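Local coordinates for aspartokinase 1, chloroplastic (Arabidopsis thaliana, PDB 2CDQ), which catalyses the ATP-dependent phosphorylation of L-aspartate to 4-phospho-L-aspartate, the first step toward lysine, threonine, methionine and isoleucine, at residues A[40-45]-A[105-110]; A[58-63]-A[208-213]; A[252-257]-A[310-315]; A[73-78]-A[91-96]; A[28-33]-A[244-249]. All blocks are in the same frame, centred on the assembly; numbering follows the deposited sequence.

All five contacts belong to the catalytic, amino acid kinase part of the chain. Contacts 2, 3 and 5 reach its central sheet: strand 29-33 of contact 5 lies between strand 59-63 of contact 2 and strand 248-253, which contacts 3 and 5 share. The centres of contacts 2 and 5 are about 10 Å apart. Contacts 1 and 4 share helix 92-108, their centres about 22 Å apart. Along the chain, contact 4 falls within the span of contact 1, and contact 3 opens after the others have closed, meeting contact 1 through the Arg43-Asp254 salt bridge. Strands 29-33 and 59-63 thus pair with the distant strands 248-253 and 209-219, while helices 41-53 and 69-80 pack on nearby helix 92-108.

Contact 1 (A[40-45]-A[105-110]); sequences SAERMK and VKELNI
Ala41 in the first turn of helix 41-53 packs against Leu108 at the C-terminal end of helix 92-108, a helix-helix contact on the flank of the amino acid kinase fold. The apolar part centres on the branches of Leu108. Its CD2 lies 3.7 Å from Ala41 CB, while CD1 meets Met44 SD at 3.8 Å, the two side chains crossing at about a right angle. The extended Lys45 runs antiparallel to the Leu108 side chain, its CE 4.0 Å from Leu108 CD2. Met44 continues this packing onto Ile154, and Lys45 and Leu108 onto Tyr158, both in helix 137-161.

The charged part is carried by Glu107 at the exposed margin. Its CG is anti to the backbone N (chi1 179°), and its extended chain runs over Ala41 CB, which is 3.5 Å from Glu107 CD. Glu107 OE1 forms a long salt bridge with Lys45 NZ at 3.8 Å. Glu42 OE1 also comes within 3.5 Å of Glu107 OE1, a like-charge approach that the lysine probably eases.

A water links the start of helix 41-53 to the other carboxylate oxygen, accepting from Glu42 N at 2.8 Å and donating to Glu107 OE2 at 2.9 Å.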
# COMPACT_ATOMS: atom_id res chain seq x y z
N SER A 40 -10.40 39.58 -12.94
CA SER A 40 -10.67 40.80 -13.72
C SER A 40 -10.83 42.02 -12.81
O SER A 40 -10.98 41.88 -11.59
CB SER A 40 -11.93 40.62 -14.58
OG SER A 40 -13.10 40.65 -13.78
N ALA A 41 -10.81 43.20 -13.41
CA ALA A 41 -11.10 44.44 -12.71
C ALA A 41 -12.42 44.36 -11.93
O ALA A 41 -12.52 44.85 -10.80
CB ALA A 41 -11.12 45.61 -13.68
N GLU A 42 -13.42 43.73 -12.53
CA GLU A 42 -14.73 43.61 -11.91
C GLU A 42 -14.69 42.74 -10.65
O GLU A 42 -15.24 43.11 -9.61
CB GLU A 42 -15.77 43.10 -12.90
CG GLU A 42 -17.22 43.20 -12.42
CD GLU A 42 -17.70 44.63 -12.24
OE1 GLU A 42 -17.15 45.55 -12.90
OE2 GLU A 42 -18.63 44.84 -11.44
N ARG A 43 -14.02 41.59 -10.74
CA ARG A 43 -13.90 40.71 -9.58
C ARG A 43 -13.04 41.36 -8.50
O ARG A 43 -13.32 41.21 -7.32
CB ARG A 43 -13.35 39.35 -9.99
CG ARG A 43 -14.34 38.49 -10.77
CD ARG A 43 -15.31 37.76 -9.84
NE ARG A 43 -14.82 36.43 -9.51
CZ ARG A 43 -15.30 35.67 -8.52
NH1 ARG A 43 -16.29 36.09 -7.75
NH2 ARG A 43 -14.78 34.47 -8.31
N MET A 44 -12.01 42.10 -8.92
CA MET A 44 -11.18 42.86 -7.99
C MET A 44 -12.03 43.84 -7.19
O MET A 44 -11.83 44.01 -5.99
CB MET A 44 -10.07 43.61 -8.74
CG MET A 44 -8.86 42.75 -9.09
SD MET A 44 -7.45 43.72 -9.65
CE MET A 44 -6.23 42.45 -9.92
N LYS A 45 -13.00 44.46 -7.86
CA LYS A 45 -13.91 45.40 -7.20
C LYS A 45 -14.69 44.74 -6.06
O LYS A 45 -15.00 45.39 -5.06
CB LYS A 45 -14.87 46.05 -8.21
CG LYS A 45 -14.23 47.13 -9.09
CD LYS A 45 -15.26 47.82 -9.98
CE LYS A 45 -14.59 48.60 -11.12
NZ LYS A 45 -15.56 49.31 -12.01
N VAL A 105 -5.99 47.67 -15.90
CA VAL A 105 -5.49 48.99 -15.56
C VAL A 105 -6.43 50.08 -16.09
O VAL A 105 -6.77 51.03 -15.38
CB VAL A 105 -4.05 49.17 -16.10
CG1 VAL A 105 -3.68 50.64 -16.25
CG2 VAL A 105 -3.06 48.45 -15.21
N LYS A 106 -6.86 49.91 -17.35
CA LYS A 106 -7.77 50.84 -18.01
C LYS A 106 -9.04 51.01 -17.18
O LYS A 106 -9.44 52.13 -16.87
CB LYS A 106 -8.12 50.32 -19.42
CG LYS A 106 -8.59 51.38 -20.41
CD LYS A 106 -9.88 50.96 -21.15
CE LYS A 106 -9.73 49.67 -21.98
NZ LYS A 106 -11.05 48.99 -22.21
N GLU A 107 -9.66 49.89 -16.81
CA GLU A 107 -10.94 49.90 -16.12
C GLU A 107 -10.84 50.38 -14.67
O GLU A 107 -11.74 51.05 -14.17
CB GLU A 107 -11.60 48.53 -16.16
CG GLU A 107 -12.93 48.49 -15.44
CD GLU A 107 -13.63 47.16 -15.55
OE1 GLU A 107 -14.59 46.95 -14.77
OE2 GLU A 107 -13.24 46.33 -16.41
N LEU A 108 -9.77 50.01 -13.99
CA LEU A 108 -9.61 50.41 -12.60
C LEU A 108 -9.12 51.85 -12.53
O LEU A 108 -9.04 52.44 -11.44
CB LEU A 108 -8.69 49.45 -11.84
CG LEU A 108 -9.25 48.04 -11.60
CD1 LEU A 108 -8.28 47.23 -10.75
CD2 LEU A 108 -10.64 48.07 -10.95
N ASN A 109 -8.81 52.41 -13.70
CA ASN A 109 -8.39 53.80 -13.85
C ASN A 109 -7.10 54.13 -13.08
O ASN A 109 -7.03 55.11 -12.34
CB ASN A 109 -9.54 54.74 -13.47
CG ASN A 109 -9.32 56.15 -13.96
OD1 ASN A 109 -9.08 56.39 -15.14
ND2 ASN A 109 -9.41 57.11 -13.04
N ILE A 110 -6.09 53.28 -13.28
CA ILE A 110 -4.78 53.43 -12.65
C ILE A 110 -3.74 53.88 -13.67
O ILE A 110 -3.91 53.68 -14.88
CB ILE A 110 -4.32 52.10 -12.02
CG1 ILE A 110 -5.25 51.70 -10.87
CG2 ILE A 110 -2.87 52.18 -11.51
CD1 ILE A 110 -5.20 50.22 -10.59
O HOH W 1 -13.53 43.66 -15.37

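Contact 2 (A[58-63]-A[208-213]); sequences SPVIVL and AVPIVT
Three backbone hydrogen bonds join Ile61 and Leu63 to Pro210 and Val212, making strands 59-63 and 209-219 parallel neighbours in the central sheet of the amino acid kinase fold. Ile61 N donates to Pro210 O at 2.8 Å, Val212 N to Ile61 O at 2.7 Å, and Leu63 N to Val212 O at 3.0 Å. The N-to-C directions of the short strand segments 59-63 and 209-213 differ by 23°. Pro210 has no N-H to offer, and Pro59 O instead faces Pro210 CD and Val209 CG1.

Ile61, Leu63, Ile211 and Thr213 share one face. Ile61 and Ile211 lie side by side, pointing the same way. The chi2 of Ile211 (-63°) sets its CD1 against Ile61 CB, 3.6 Å away, and its CG2 touches Leu63 CD1 at 3.8 Å, so the two branches of one isoleucine serve successive residues of the other strand's same face. Helix 137-161 covers this side through Phe155 and Thr152. Thr213 also touches Glu148, a substrate-binding residue, and its OG1 is hydrogen-bonded to Ala171 N.

Val62 and Val212 occupy the reverse face, where Val62 packs on Thr236, Ala237 and Ile240 of helix 232-244. Val60 splits its methyls between two partners: CG1 lies 4.0 Å from Val212 CG2, and CG2 touches Pro210 CG at 3.7 Å, the valine side chain and the proline ring crossing at about a right angle.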
# COMPACT_ATOMS: atom_id res chain seq x y z
N SER A 58 -8.35 45.05 10.51
CA SER A 58 -7.17 45.51 9.76
C SER A 58 -6.45 44.32 9.12
O SER A 58 -5.66 43.65 9.79
CB SER A 58 -6.20 46.28 10.67
OG SER A 58 -6.75 47.50 11.13
N PRO A 59 -6.72 44.06 7.83
CA PRO A 59 -6.26 42.82 7.20
C PRO A 59 -4.92 42.90 6.49
O PRO A 59 -4.46 43.99 6.14
CB PRO A 59 -7.36 42.54 6.18
CG PRO A 59 -7.90 43.91 5.81
CD PRO A 59 -7.47 44.90 6.88
N VAL A 60 -4.29 41.74 6.31
CA VAL A 60 -3.19 41.57 5.36
C VAL A 60 -3.75 40.77 4.18
O VAL A 60 -4.35 39.72 4.38
CB VAL A 60 -1.97 40.84 5.98
CG1 VAL A 60 -1.01 40.35 4.89
CG2 VAL A 60 -1.23 41.76 6.94
N ILE A 61 -3.56 41.28 2.97
CA ILE A 61 -4.13 40.63 1.79
C ILE A 61 -3.08 39.83 1.03
O ILE A 61 -2.01 40.34 0.69
CB ILE A 61 -4.84 41.65 0.87
CG1 ILE A 61 -5.80 42.55 1.67
CG2 ILE A 61 -5.55 40.95 -0.29
CD1 ILE A 61 -6.99 41.82 2.34
N VAL A 62 -3.39 38.56 0.79
CA VAL A 62 -2.54 37.68 0.01
C VAL A 62 -3.23 37.42 -1.32
O VAL A 62 -4.33 36.86 -1.35
CB VAL A 62 -2.28 36.34 0.74
CG1 VAL A 62 -1.43 35.41 -0.13
CG2 VAL A 62 -1.58 36.57 2.06
N LEU A 63 -2.59 37.82 -2.41
CA LEU A 63 -3.16 37.63 -3.74
C LEU A 63 -2.42 36.62 -4.59
O LEU A 63 -1.19 36.59 -4.62
CB LEU A 63 -3.24 38.95 -4.50
CG LEU A 63 -4.18 40.05 -4.03
CD1 LEU A 63 -4.16 41.16 -5.05
CD2 LEU A 63 -5.59 39.53 -3.83
N ALA A 208 -0.88 50.99 6.42
CA ALA A 208 -1.50 50.75 5.12
C ALA A 208 -1.82 49.26 5.02
O ALA A 208 -1.14 48.44 5.64
CB ALA A 208 -0.57 51.16 3.99
N VAL A 209 -2.86 48.92 4.26
CA VAL A 209 -3.24 47.51 4.07
C VAL A 209 -2.21 46.80 3.17
O VAL A 209 -2.10 47.12 1.98
CB VAL A 209 -4.67 47.37 3.47
CG1 VAL A 209 -5.06 45.90 3.36
CG2 VAL A 209 -5.70 48.13 4.31
N PRO A 210 -1.45 45.85 3.75
CA PRO A 210 -0.43 45.12 2.99
C PRO A 210 -1.04 44.19 1.94
O PRO A 210 -1.99 43.45 2.23
CB PRO A 210 0.31 44.32 4.07
CG PRO A 210 -0.09 44.95 5.38
CD PRO A 210 -1.49 45.41 5.16
N ILE A 211 -0.51 44.25 0.72
CA ILE A 211 -0.95 43.39 -0.37
C ILE A 211 0.24 42.56 -0.82
O ILE A 211 1.11 43.05 -1.55
CB ILE A 211 -1.51 44.22 -1.56
CG1 ILE A 211 -2.47 45.33 -1.08
CG2 ILE A 211 -2.19 43.31 -2.60
CD1 ILE A 211 -3.74 44.85 -0.38
N VAL A 212 0.29 41.30 -0.38
CA VAL A 212 1.45 40.43 -0.59
C VAL A 212 1.26 39.38 -1.69
O VAL A 212 0.20 38.73 -1.77
CB VAL A 212 1.87 39.72 0.73
CG1 VAL A 212 3.31 39.24 0.65
CG2 VAL A 212 1.70 40.65 1.93
N THR A 213 2.29 39.22 -2.52
CA THR A 213 2.36 38.16 -3.53
C THR A 213 2.34 36.80 -2.83
O THR A 213 2.96 36.64 -1.78
CB THR A 213 3.64 38.25 -4.35
OG1 THR A 213 4.77 38.11 -3.48
CG2 THR A 213 3.73 39.58 -5.08

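Contact 3 (A[252-257]-A[310-315]); sequences WKDVDG and NSYNPK
Lys253 and Asn310 pair in parallel where strands 248-253 and 306-310 end, in a largely polar surface contact between the loop after one strand and the turn after the other. Lys253 O receives two donors from Ser311: the backbone N at 2.9 Å and OG at 3.0 Å. The hydroxyl approaches from above the carbonyl plane, and chi1 of 37° puts OG between its own backbone N and carbonyl carbon, facing that oxygen.

Asp256 OD1 is gripped by two side-chain amides that reach it from opposite faces of the carboxylate. Asn310 ND2 donates at 2.7 Å and Asn313 ND2 at 3.0 Å, the latter with the acceptor nearly in its amide plane. These two asparagines are the ends of a type I turn, closed by Asn313 N to Asn310 O, while Asp256 is the centre of an inverse gamma turn. One carboxylate oxygen thereby joins two turns.

Trp252 offers its edge to segment 310-315. Ser311 N lies in the ring plane beside CE3, Asn310 O is 3.4 Å from CZ3, and Pro314 CB is 4.0 Å from CH2; Phe33 stacks on the indole and Leu50 touches it. Asp254 OD1 approaches Tyr312 CE1 obliquely at 3.5 Å, while Asp254 OD2 forms a salt bridge with Arg43 of helix 41-53.

Loops at the C-terminal edge of the central sheet border the active site in amino acid kinases, and this contact lies there, consistent with the side chain of Trp252 being about 6 Å from that of Lys32, a likely ATP ligand.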
# COMPACT_ATOMS: atom_id res chain seq x y z
N TRP A 252 -10.47 32.58 1.05
CA TRP A 252 -11.71 32.94 0.36
C TRP A 252 -12.02 32.08 -0.88
O TRP A 252 -11.14 31.76 -1.68
CB TRP A 252 -11.72 34.43 0.04
CG TRP A 252 -11.87 35.28 1.28
CD1 TRP A 252 -10.87 35.71 2.11
CD2 TRP A 252 -13.09 35.79 1.83
NE1 TRP A 252 -11.40 36.45 3.14
CE2 TRP A 252 -12.75 36.51 2.99
CE3 TRP A 252 -14.43 35.70 1.45
CZ2 TRP A 252 -13.72 37.14 3.78
CZ3 TRP A 252 -15.39 36.33 2.23
CH2 TRP A 252 -15.03 37.04 3.38
N LYS A 253 -13.30 31.72 -1.00
CA LYS A 253 -13.82 30.94 -2.12
C LYS A 253 -15.17 31.50 -2.59
O LYS A 253 -15.68 32.46 -2.00
CB LYS A 253 -13.98 29.47 -1.72
CG LYS A 253 -12.68 28.67 -1.64
CD LYS A 253 -12.94 27.18 -1.79
CE LYS A 253 -13.11 26.78 -3.26
NZ LYS A 253 -13.57 25.37 -3.41
N ASP A 254 -15.75 30.90 -3.63
CA ASP A 254 -17.04 31.34 -4.18
C ASP A 254 -18.25 30.55 -3.68
O ASP A 254 -19.39 30.81 -4.10
CB ASP A 254 -16.99 31.34 -5.71
CG ASP A 254 -16.09 32.42 -6.27
OD1 ASP A 254 -15.99 33.50 -5.64
OD2 ASP A 254 -15.49 32.20 -7.33
N VAL A 255 -18.01 29.60 -2.78
CA VAL A 255 -19.06 28.76 -2.19
C VAL A 255 -18.96 28.80 -0.66
O VAL A 255 -18.00 29.32 -0.11
CB VAL A 255 -18.95 27.32 -2.67
CG1 VAL A 255 -19.32 27.21 -4.15
CG2 VAL A 255 -17.55 26.78 -2.42
N ASP A 256 -19.95 28.23 0.03
CA ASP A 256 -20.00 28.30 1.50
C ASP A 256 -19.04 27.32 2.21
O ASP A 256 -19.46 26.38 2.90
CB ASP A 256 -21.45 28.16 2.01
CG ASP A 256 -22.36 29.32 1.56
OD1 ASP A 256 -21.90 30.48 1.52
OD2 ASP A 256 -23.55 29.07 1.28
N GLY A 257 -17.74 27.56 2.03
CA GLY A 257 -16.69 26.78 2.71
C GLY A 257 -16.35 25.46 2.04
O GLY A 257 -16.22 25.38 0.81
N ASN A 310 -17.03 32.47 2.00
CA ASN A 310 -17.68 32.71 0.72
C ASN A 310 -17.72 34.20 0.40
O ASN A 310 -18.34 34.97 1.13
CB ASN A 310 -19.09 32.12 0.74
CG ASN A 310 -19.76 32.13 -0.62
OD1 ASN A 310 -19.12 32.41 -1.63
ND2 ASN A 310 -21.04 31.81 -0.65
N SER A 311 -17.08 34.61 -0.69
CA SER A 311 -17.05 36.02 -1.06
C SER A 311 -18.45 36.53 -1.42
O SER A 311 -18.72 37.72 -1.31
CB SER A 311 -16.03 36.32 -2.17
OG SER A 311 -15.95 35.28 -3.13
N TYR A 312 -19.33 35.62 -1.81
CA TYR A 312 -20.72 35.97 -2.09
C TYR A 312 -21.61 35.90 -0.85
O TYR A 312 -22.81 36.16 -0.93
CB TYR A 312 -21.29 35.08 -3.20
CG TYR A 312 -20.69 35.36 -4.56
CD1 TYR A 312 -19.79 34.47 -5.13
CD2 TYR A 312 -21.01 36.52 -5.26
CE1 TYR A 312 -19.24 34.71 -6.38
CE2 TYR A 312 -20.45 36.77 -6.51
CZ TYR A 312 -19.57 35.86 -7.07
OH TYR A 312 -19.01 36.10 -8.31
N ASN A 313 -21.01 35.57 0.29
CA ASN A 313 -21.75 35.39 1.54
C ASN A 313 -20.84 35.68 2.74
O ASN A 313 -20.64 34.83 3.60
CB ASN A 313 -22.31 33.96 1.58
CG ASN A 313 -23.28 33.74 2.72
OD1 ASN A 313 -23.77 34.69 3.34
ND2 ASN A 313 -23.59 32.47 2.99
N PRO A 314 -20.32 36.92 2.81
CA PRO A 314 -19.15 37.19 3.66
C PRO A 314 -19.44 37.23 5.15
O PRO A 314 -18.53 37.05 5.96
CB PRO A 314 -18.70 38.57 3.18
CG PRO A 314 -19.91 39.21 2.65
CD PRO A 314 -20.80 38.13 2.13
N LYS A 315 -20.70 37.45 5.52
CA LYS A 315 -21.11 37.53 6.92
C LYS A 315 -21.36 36.14 7.51
O LYS A 315 -21.58 36.00 8.71
CB LYS A 315 -22.35 38.41 7.06
CG LYS A 315 -22.13 39.88 6.73
CD LYS A 315 -21.66 40.67 7.95
CE LYS A 315 -21.56 42.17 7.65
NZ LYS A 315 -22.84 42.76 7.15

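Contact 4 (A[73-78]-A[91-96]); sequences LLLAGE and IEELSI
Ala76 sits against Ile91 and Glu93 at the tight centre of this contact, where helices 69-80 and 92-108 run roughly antiparallel. The axes of the two short helical segments approach to 8.5 Å at an angle of 146°, and the small alanine suits this closeness. Ala76 CB rests 3.9 Å from Glu93 CB and 4.1 Å from Ile91 CG2. Ile91, the N-cap residue of the second helix, also brings its CD1 to within 3.7 Å of Ala76 O. No hydrogen bond crosses between the segments, and the buried side is held by packing alone.

On the partly exposed side the contact is made by longer side chains. Leu75 CB meets Glu93 CG at 3.7 Å, the side chains crossing at a slant, and Leu75 CD1 lies 4.1 Å from Glu93 OE1. The glutamate chain is bent at chi2 (69°), which turns CD back beside Leu75 CB. Glu93 OE2 forms a salt bridge with Lys79 of helix 69-80.

Behind the tight side lies helix 113-132, whose Leu126 touches both Ala76 and Leu94, while Leu73 and Leu74 turn the first helix's other flank onto Leu143, Arg140 and Val144 of helix 137-161.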
# COMPACT_ATOMS: atom_id res chain seq x y z
N LEU A 73 1.52 31.95 -18.23
CA LEU A 73 2.95 32.21 -18.16
C LEU A 73 3.76 30.94 -18.45
O LEU A 73 4.63 30.94 -19.32
CB LEU A 73 3.32 32.79 -16.79
CG LEU A 73 2.82 34.18 -16.41
CD1 LEU A 73 2.87 34.37 -14.90
CD2 LEU A 73 3.61 35.27 -17.10
N LEU A 74 3.46 29.86 -17.72
CA LEU A 74 4.09 28.56 -17.93
C LEU A 74 3.89 28.06 -19.36
O LEU A 74 4.82 27.52 -19.96
CB LEU A 74 3.55 27.53 -16.94
CG LEU A 74 4.01 27.59 -15.48
CD1 LEU A 74 3.05 26.81 -14.58
CD2 LEU A 74 5.42 27.06 -15.31
N LEU A 75 2.68 28.22 -19.89
CA LEU A 75 2.40 27.82 -21.26
C LEU A 75 3.24 28.63 -22.25
O LEU A 75 3.80 28.07 -23.19
CB LEU A 75 0.90 27.93 -21.59
CG LEU A 75 0.02 26.74 -21.20
CD1 LEU A 75 -1.44 27.15 -21.05
CD2 LEU A 75 0.15 25.58 -22.17
N ALA A 76 3.34 29.94 -22.01
CA ALA A 76 4.18 30.85 -22.80
C ALA A 76 5.65 30.42 -22.76
O ALA A 76 6.37 30.55 -23.76
CB ALA A 76 4.02 32.29 -22.31
N GLY A 77 6.08 29.92 -21.60
CA GLY A 77 7.42 29.39 -21.42
C GLY A 77 7.70 28.23 -22.34
O GLY A 77 8.62 28.29 -23.15
N GLU A 78 6.89 27.18 -22.23
CA GLU A 78 7.03 25.99 -23.08
C GLU A 78 7.06 26.34 -24.57
O GLU A 78 7.87 25.79 -25.31
CB GLU A 78 5.91 24.98 -22.82
CG GLU A 78 6.28 23.83 -21.90
CD GLU A 78 5.61 23.92 -20.54
OE1 GLU A 78 4.36 23.89 -20.47
OE2 GLU A 78 6.34 24.01 -19.52
N ILE A 91 3.54 35.01 -29.26
CA ILE A 91 3.03 33.90 -28.45
C ILE A 91 1.62 34.21 -27.93
O ILE A 91 1.41 35.21 -27.24
CB ILE A 91 3.97 33.53 -27.28
CG1 ILE A 91 5.31 33.01 -27.81
CG2 ILE A 91 3.32 32.49 -26.37
CD1 ILE A 91 6.38 32.80 -26.75
N GLU A 92 0.68 33.34 -28.29
CA GLU A 92 -0.73 33.45 -27.91
C GLU A 92 -0.95 33.83 -26.45
O GLU A 92 -1.68 34.77 -26.15
CB GLU A 92 -1.46 32.15 -28.23
CG GLU A 92 -2.43 32.23 -29.40
CD GLU A 92 -3.80 32.74 -28.97
OE1 GLU A 92 -4.73 31.91 -28.87
OE2 GLU A 92 -3.94 33.96 -28.71
N GLU A 93 -0.30 33.08 -25.56
CA GLU A 93 -0.42 33.32 -24.12
C GLU A 93 0.14 34.68 -23.70
O GLU A 93 -0.42 35.33 -22.81
CB GLU A 93 0.25 32.19 -23.33
CG GLU A 93 -0.63 30.96 -23.12
CD GLU A 93 -0.91 30.17 -24.40
OE1 GLU A 93 -1.94 29.46 -24.42
OE2 GLU A 93 -0.11 30.25 -25.36
N LEU A 94 1.22 35.12 -24.34
CA LEU A 94 1.80 36.43 -24.08
C LEU A 94 0.84 37.56 -24.48
O LEU A 94 0.71 38.55 -23.75
CB LEU A 94 3.16 36.59 -24.76
CG LEU A 94 3.82 37.97 -24.74
CD1 LEU A 94 4.17 38.42 -23.32
CD2 LEU A 94 5.04 37.97 -25.63
N SER A 95 0.18 37.41 -25.63
CA SER A 95 -0.84 38.37 -26.08
C SER A 95 -2.02 38.45 -25.11
O SER A 95 -2.58 39.52 -24.88
CB SER A 95 -1.34 38.01 -27.48
OG SER A 95 -0.31 38.15 -28.44
N ILE A 96 -2.39 37.30 -24.54
CA ILE A 96 -3.49 37.22 -23.59
C ILE A 96 -3.13 37.95 -22.29
O ILE A 96 -3.90 38.79 -21.81
CB ILE A 96 -3.91 35.75 -23.33
CG1 ILE A 96 -4.55 35.15 -24.59
CG2 ILE A 96 -4.87 35.66 -22.15
CD1 ILE A 96 -4.56 33.64 -24.64

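Contact 5 (A[28-33]-A[244-249]); sequences TCVMKF and LGLKEI
Thr28, which packs against Leu246 and Lys247, has a hydroxyl held by the residues just before strand 59-63: its OG1 is hydrogen-bonded to Ser58 N and, weakly, to Glu57 OE2. Its carbonyl faces the other segment, but the neighbours there are carbon atoms. Lys247 CE comes to 3.7 Å from Thr28 O and Leu246 CB to 3.8 Å. A bend at chi3 of Lys247 (-55°) brings CE beside that oxygen.

Leu246 drives its two methyls against the backbone at the start of strand 29-33. CD1 lies 3.7 Å from Cys29 C and CD2 lies 4.0 Å from Thr28 C. The same CD1 also touches Val30 CG1 at 3.9 Å.

Strands 29-33 and 248-253 are parallel neighbours within the central sheet of the amino acid kinase fold. The chain enters the second from helix 232-244, which ends in a Schellman motif at Gly245. Val30 and Ile249 pair in register, their side chains side by side and pointing the same way, with Val30 CG1 3.8 Å from Ile249 CG1. No hydrogen bond joins the two segments; the backbone bonding of Val30 on this flank goes to Gln250, one residue beyond segment 244-249, and the side chains of Val30 and Ile249 both pack on Ala237 of helix 232-244.

Glu248 is on the reverse face with Cys29. Its OE1 forms a salt bridge with Arg307, and its OE2 is hydrogen-bonded to Gln250 NE2.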
# COMPACT_ATOMS: atom_id res chain seq x y z
N THR A 28 -5.05 42.44 12.33
CA THR A 28 -5.99 41.52 13.01
C THR A 28 -6.10 40.13 12.37
O THR A 28 -6.37 39.15 13.07
CB THR A 28 -7.41 42.12 13.16
OG1 THR A 28 -7.81 42.73 11.92
CG2 THR A 28 -7.44 43.15 14.28
N CYS A 29 -5.90 40.06 11.05
CA CYS A 29 -6.03 38.81 10.30
C CYS A 29 -5.43 38.92 8.89
O CYS A 29 -5.17 40.02 8.39
CB CYS A 29 -7.49 38.39 10.19
SG CYS A 29 -8.50 39.63 9.36
N VAL A 30 -5.24 37.76 8.27
CA VAL A 30 -4.79 37.67 6.88
C VAL A 30 -5.89 37.07 6.00
O VAL A 30 -6.50 36.06 6.36
CB VAL A 30 -3.45 36.89 6.75
CG1 VAL A 30 -3.44 35.66 7.65
CG2 VAL A 30 -3.18 36.51 5.31
N MET A 31 -6.16 37.72 4.87
CA MET A 31 -7.16 37.24 3.91
C MET A 31 -6.48 36.85 2.61
O MET A 31 -5.75 37.64 2.01
CB MET A 31 -8.23 38.30 3.67
CG MET A 31 -8.93 38.74 4.95
SD MET A 31 -9.93 40.22 4.72
CE MET A 31 -11.54 39.51 4.48
N LYS A 32 -6.72 35.61 2.19
CA LYS A 32 -6.11 35.08 0.98
C LYS A 32 -7.17 34.96 -0.10
O LYS A 32 -8.28 34.48 0.15
CB LYS A 32 -5.48 33.71 1.25
CG LYS A 32 -4.85 33.05 0.03
CD LYS A 32 -5.85 32.19 -0.71
CE LYS A 32 -5.25 31.64 -1.99
NZ LYS A 32 -5.89 30.35 -2.33
N PHE A 33 -6.81 35.40 -1.30
CA PHE A 33 -7.69 35.35 -2.46
C PHE A 33 -7.04 34.64 -3.64
O PHE A 33 -5.89 34.94 -4.00
CB PHE A 33 -8.15 36.76 -2.85
CG PHE A 33 -9.02 37.41 -1.82
CD1 PHE A 33 -10.40 37.24 -1.84
CD2 PHE A 33 -8.46 38.19 -0.81
CE1 PHE A 33 -11.22 37.83 -0.89
CE2 PHE A 33 -9.27 38.79 0.16
CZ PHE A 33 -10.66 38.61 0.12
N LEU A 244 2.89 36.69 12.56
CA LEU A 244 2.26 37.84 13.22
C LEU A 244 1.32 37.45 14.36
O LEU A 244 0.67 38.31 14.96
CB LEU A 244 1.53 38.72 12.18
CG LEU A 244 2.35 39.72 11.35
CD1 LEU A 244 3.26 39.02 10.34
CD2 LEU A 244 1.43 40.70 10.64
N GLY A 245 1.24 36.15 14.64
CA GLY A 245 0.40 35.61 15.72
C GLY A 245 -1.04 36.08 15.71
O GLY A 245 -1.60 36.43 16.76
N LEU A 246 -1.65 36.09 14.53
CA LEU A 246 -3.01 36.62 14.36
C LEU A 246 -4.08 35.67 14.90
O LEU A 246 -3.79 34.51 15.22
CB LEU A 246 -3.26 36.95 12.88
CG LEU A 246 -2.19 37.82 12.22
CD1 LEU A 246 -2.39 37.88 10.72
CD2 LEU A 246 -2.19 39.22 12.80
N LYS A 247 -5.31 36.17 15.02
CA LYS A 247 -6.43 35.39 15.57
C LYS A 247 -6.85 34.25 14.66
O LYS A 247 -7.09 33.13 15.13
CB LYS A 247 -7.65 36.28 15.85
CG LYS A 247 -7.38 37.61 16.55
CD LYS A 247 -8.67 38.45 16.63
CE LYS A 247 -9.31 38.66 15.24
NZ LYS A 247 -10.77 38.95 15.31
N GLU A 248 -6.95 34.53 13.35
CA GLU A 248 -7.28 33.51 12.34
C GLU A 248 -6.71 33.80 10.95
O GLU A 248 -6.40 34.95 10.62
CB GLU A 248 -8.80 33.25 12.27
CG GLU A 248 -9.62 34.35 11.61
CD GLU A 248 -11.07 33.94 11.36
OE1 GLU A 248 -11.56 32.97 11.98
OE2 GLU A 248 -11.73 34.60 10.54
N ILE A 249 -6.58 32.74 10.15
CA ILE A 249 -6.22 32.86 8.74
C ILE A 249 -7.45 32.52 7.90
O ILE A 249 -8.05 31.46 8.09
CB ILE A 249 -5.03 31.92 8.38
CG1 ILE A 249 -3.81 32.27 9.23
CG2 ILE A 249 -4.68 32.03 6.89
CD1 ILE A 249 -2.98 31.07 9.64